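Local coordinates for protein alpha-galactosidase (Thermus thermophilus, PDB 6LCJ) that probably releases terminal alpha-linked galactose from its substrates, being a thermostable GH36 alpha-galactosidase that assembles as a hexamer, at residues Tyr170-Val181 with Val192-Gln200. Sequence-based numbering, arbitrary orientation.
Sequences YTRIGEDLLLRV and VFQIDDGWQ
I173 presses its CD1 onto the backbone of the turn at G198, 3.5 Å from G198 C, and the same methyl meets I195 CG2. With CG1 set between the backbone N and the carbonyl carbon (chi1 47°), the chain runs straight over G198, where a beta carbon would collide with I173 CG1. Inside the helix, L178 CD1 packs on I195 CG1 at 3.7 Å, and V181 CG1 comes at the edge of the F193 ring, 4.2 Å from CE2. This is helix on strand in a TIM barrel: helix 175-185 runs back outside the parallel sheet, its first turns, 175-181, at 161° to strand 192-195, and the loops meet beyond the strand's C-terminal end. There T171 lies alongside D197, its CG2 3.7 Å from OD2, and one water donates to both Y170 O and D197 O, bridging two carbonyls that cannot bond each other. Q200 NE2 meets D197 OD1 almost head-on at 2.6 Å, while W268 NE1 holds OD2. Were D197 an alanine, the Q200 amide and the W268 indole would probably lose their acceptor and T171 CG2 its neighbour. Further out, K302 pairs with D196, and W163 stacks on F193.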
# COMPACT_ATOMS: atom_id res chain seq x y z
N TYR E 170 -16.76 12.30 -41.64
CA TYR E 170 -15.68 12.43 -40.65
C TYR E 170 -14.42 12.86 -41.39
O TYR E 170 -14.50 13.80 -42.21
CB TYR E 170 -15.60 11.15 -39.83
CG TYR E 170 -16.80 11.04 -38.92
CD1 TYR E 170 -16.77 11.60 -37.65
CD2 TYR E 170 -17.98 10.44 -39.35
CE1 TYR E 170 -17.87 11.54 -36.81
CE2 TYR E 170 -19.10 10.38 -38.51
CZ TYR E 170 -19.03 10.93 -37.24
OH TYR E 170 -20.11 10.90 -36.37
N THR E 171 -13.25 12.24 -41.15
CA THR E 171 -12.02 12.70 -41.79
C THR E 171 -11.86 12.21 -43.23
O THR E 171 -10.91 12.63 -43.89
CB THR E 171 -10.77 12.25 -40.99
OG1 THR E 171 -10.84 10.84 -40.74
CG2 THR E 171 -10.66 12.99 -39.65
N ARG E 172 -12.74 11.33 -43.72
CA ARG E 172 -12.65 10.81 -45.09
C ARG E 172 -13.25 11.81 -46.08
O ARG E 172 -14.22 11.52 -46.77
CB ARG E 172 -13.36 9.48 -45.21
CG ARG E 172 -13.28 8.59 -43.98
CD ARG E 172 -11.89 8.02 -43.83
NE ARG E 172 -11.60 7.09 -44.92
CZ ARG E 172 -11.84 5.79 -44.89
NH1 ARG E 172 -12.40 5.22 -43.82
NH2 ARG E 172 -11.55 5.03 -45.95
N ILE E 173 -12.68 13.00 -46.15
CA ILE E 173 -13.15 14.01 -47.08
C ILE E 173 -12.08 14.24 -48.13
O ILE E 173 -10.89 13.98 -47.93
CB ILE E 173 -13.53 15.34 -46.41
CG1 ILE E 173 -12.45 15.79 -45.42
CG2 ILE E 173 -14.90 15.22 -45.75
CD1 ILE E 173 -12.56 17.25 -45.03
N GLY E 174 -12.53 14.74 -49.28
CA GLY E 174 -11.65 14.98 -50.40
C GLY E 174 -12.29 16.01 -51.29
O GLY E 174 -13.51 16.23 -51.25
N GLU E 175 -11.45 16.67 -52.09
CA GLU E 175 -11.93 17.73 -52.96
C GLU E 175 -13.00 17.23 -53.92
O GLU E 175 -14.06 17.85 -54.07
CB GLU E 175 -10.72 18.33 -53.68
CG GLU E 175 -10.91 18.94 -55.04
CD GLU E 175 -9.58 19.08 -55.78
OE1 GLU E 175 -8.68 19.80 -55.29
OE2 GLU E 175 -9.41 18.43 -56.84
N ASP E 176 -12.76 16.07 -54.55
CA ASP E 176 -13.72 15.53 -55.51
C ASP E 176 -15.06 15.20 -54.84
O ASP E 176 -16.12 15.60 -55.32
CB ASP E 176 -13.14 14.28 -56.18
CG ASP E 176 -12.26 14.61 -57.40
OD1 ASP E 176 -12.11 15.81 -57.76
OD2 ASP E 176 -11.70 13.65 -57.99
N LEU E 177 -15.01 14.46 -53.73
CA LEU E 177 -16.22 14.04 -53.04
C LEU E 177 -17.06 15.23 -52.59
O LEU E 177 -18.30 15.21 -52.73
CB LEU E 177 -15.84 13.17 -51.84
CG LEU E 177 -16.80 13.03 -50.66
CD1 LEU E 177 -17.97 12.17 -51.04
CD2 LEU E 177 -16.05 12.40 -49.51
N LEU E 178 -16.42 16.29 -52.07
CA LEU E 178 -17.18 17.44 -51.60
C LEU E 178 -17.73 18.28 -52.74
O LEU E 178 -18.74 18.97 -52.57
CB LEU E 178 -16.32 18.30 -50.67
CG LEU E 178 -15.94 17.65 -49.32
CD1 LEU E 178 -15.10 18.57 -48.45
CD2 LEU E 178 -17.18 17.18 -48.55
N LEU E 179 -17.08 18.24 -53.92
CA LEU E 179 -17.64 18.93 -55.07
C LEU E 179 -18.93 18.27 -55.54
O LEU E 179 -19.88 18.95 -55.94
CB LEU E 179 -16.61 19.01 -56.20
CG LEU E 179 -15.56 20.11 -56.03
CD1 LEU E 179 -14.43 19.99 -57.02
CD2 LEU E 179 -16.19 21.49 -56.11
N ARG E 180 -19.01 16.94 -55.47
CA ARG E 180 -20.26 16.29 -55.83
C ARG E 180 -21.34 16.56 -54.78
O ARG E 180 -22.50 16.83 -55.13
CB ARG E 180 -20.05 14.78 -55.99
CG ARG E 180 -19.07 14.45 -57.11
CD ARG E 180 -19.14 13.01 -57.53
NE ARG E 180 -18.64 12.14 -56.47
CZ ARG E 180 -17.36 12.04 -56.13
NH1 ARG E 180 -16.44 12.74 -56.79
NH2 ARG E 180 -17.00 11.23 -55.14
N VAL E 181 -20.97 16.50 -53.51
CA VAL E 181 -21.93 16.77 -52.45
C VAL E 181 -22.41 18.21 -52.54
O VAL E 181 -23.60 18.50 -52.34
CB VAL E 181 -21.30 16.44 -51.08
CG1 VAL E 181 -22.17 16.92 -49.95
CG2 VAL E 181 -21.07 14.94 -50.97
N VAL E 192 -24.41 28.12 -45.81
CA VAL E 192 -22.99 27.87 -45.60
C VAL E 192 -22.71 26.41 -45.94
O VAL E 192 -23.46 25.52 -45.54
CB VAL E 192 -22.56 28.16 -44.15
CG1 VAL E 192 -21.04 28.06 -44.00
CG2 VAL E 192 -23.05 29.52 -43.68
N PHE E 193 -21.62 26.17 -46.68
CA PHE E 193 -21.11 24.83 -46.93
C PHE E 193 -19.76 24.74 -46.22
O PHE E 193 -18.79 25.38 -46.64
CB PHE E 193 -20.97 24.58 -48.42
CG PHE E 193 -20.60 23.17 -48.77
CD1 PHE E 193 -19.28 22.75 -48.75
CD2 PHE E 193 -21.58 22.25 -49.14
CE1 PHE E 193 -18.94 21.45 -49.08
CE2 PHE E 193 -21.24 20.94 -49.48
CZ PHE E 193 -19.91 20.54 -49.45
N GLN E 194 -19.70 23.96 -45.13
CA GLN E 194 -18.56 24.01 -44.22
C GLN E 194 -17.75 22.73 -44.27
O GLN E 194 -18.28 21.65 -44.00
CB GLN E 194 -19.02 24.29 -42.79
CG GLN E 194 -17.86 24.55 -41.82
CD GLN E 194 -17.87 23.57 -40.66
OE1 GLN E 194 -18.87 23.47 -39.94
NE2 GLN E 194 -16.78 22.82 -40.50
N ILE E 195 -16.47 22.85 -44.63
CA ILE E 195 -15.52 21.74 -44.65
C ILE E 195 -14.94 21.57 -43.25
O ILE E 195 -14.40 22.51 -42.67
CB ILE E 195 -14.40 21.99 -45.67
CG1 ILE E 195 -14.97 22.05 -47.06
CG2 ILE E 195 -13.35 20.89 -45.62
CD1 ILE E 195 -14.31 23.08 -47.87
N ASP E 196 -15.04 20.36 -42.71
CA ASP E 196 -14.62 20.13 -41.34
C ASP E 196 -13.24 19.46 -41.31
O ASP E 196 -12.44 19.59 -42.24
CB ASP E 196 -15.68 19.31 -40.61
CG ASP E 196 -15.71 19.60 -39.11
OD1 ASP E 196 -15.07 18.83 -38.34
OD2 ASP E 196 -16.40 20.57 -38.71
N ASP E 197 -12.97 18.75 -40.22
CA ASP E 197 -11.71 18.05 -40.04
C ASP E 197 -11.48 17.07 -41.18
O ASP E 197 -12.40 16.38 -41.60
CB ASP E 197 -11.74 17.35 -38.68
CG ASP E 197 -10.45 16.66 -38.31
OD1 ASP E 197 -9.39 16.91 -38.93
OD2 ASP E 197 -10.49 15.87 -37.34
N GLY E 198 -10.25 17.07 -41.71
CA GLY E 198 -9.89 16.16 -42.78
C GLY E 198 -9.26 16.80 -44.01
O GLY E 198 -8.76 16.09 -44.88
N TRP E 199 -9.29 18.13 -44.10
CA TRP E 199 -8.66 18.80 -45.24
C TRP E 199 -7.18 19.11 -45.03
O TRP E 199 -6.47 19.30 -46.02
CB TRP E 199 -9.40 20.11 -45.55
CG TRP E 199 -9.27 21.13 -44.46
CD1 TRP E 199 -10.09 21.28 -43.38
CD2 TRP E 199 -8.26 22.14 -44.34
NE1 TRP E 199 -9.66 22.32 -42.60
CE2 TRP E 199 -8.54 22.87 -43.17
CE3 TRP E 199 -7.15 22.50 -45.12
CZ2 TRP E 199 -7.75 23.94 -42.75
CZ3 TRP E 199 -6.37 23.56 -44.70
CH2 TRP E 199 -6.67 24.27 -43.53
N GLN E 200 -6.71 19.14 -43.79
CA GLN E 200 -5.38 19.62 -43.43
C GLN E 200 -4.33 18.51 -43.47
O GLN E 200 -4.65 17.32 -43.44
CB GLN E 200 -5.41 20.27 -42.05
CG GLN E 200 -5.52 19.29 -40.88
CD GLN E 200 -6.93 18.70 -40.70
OE1 GLN E 200 -7.84 18.94 -41.49
NE2 GLN E 200 -7.11 17.92 -39.64
O HOH W 1 -15.14 16.28 -42.22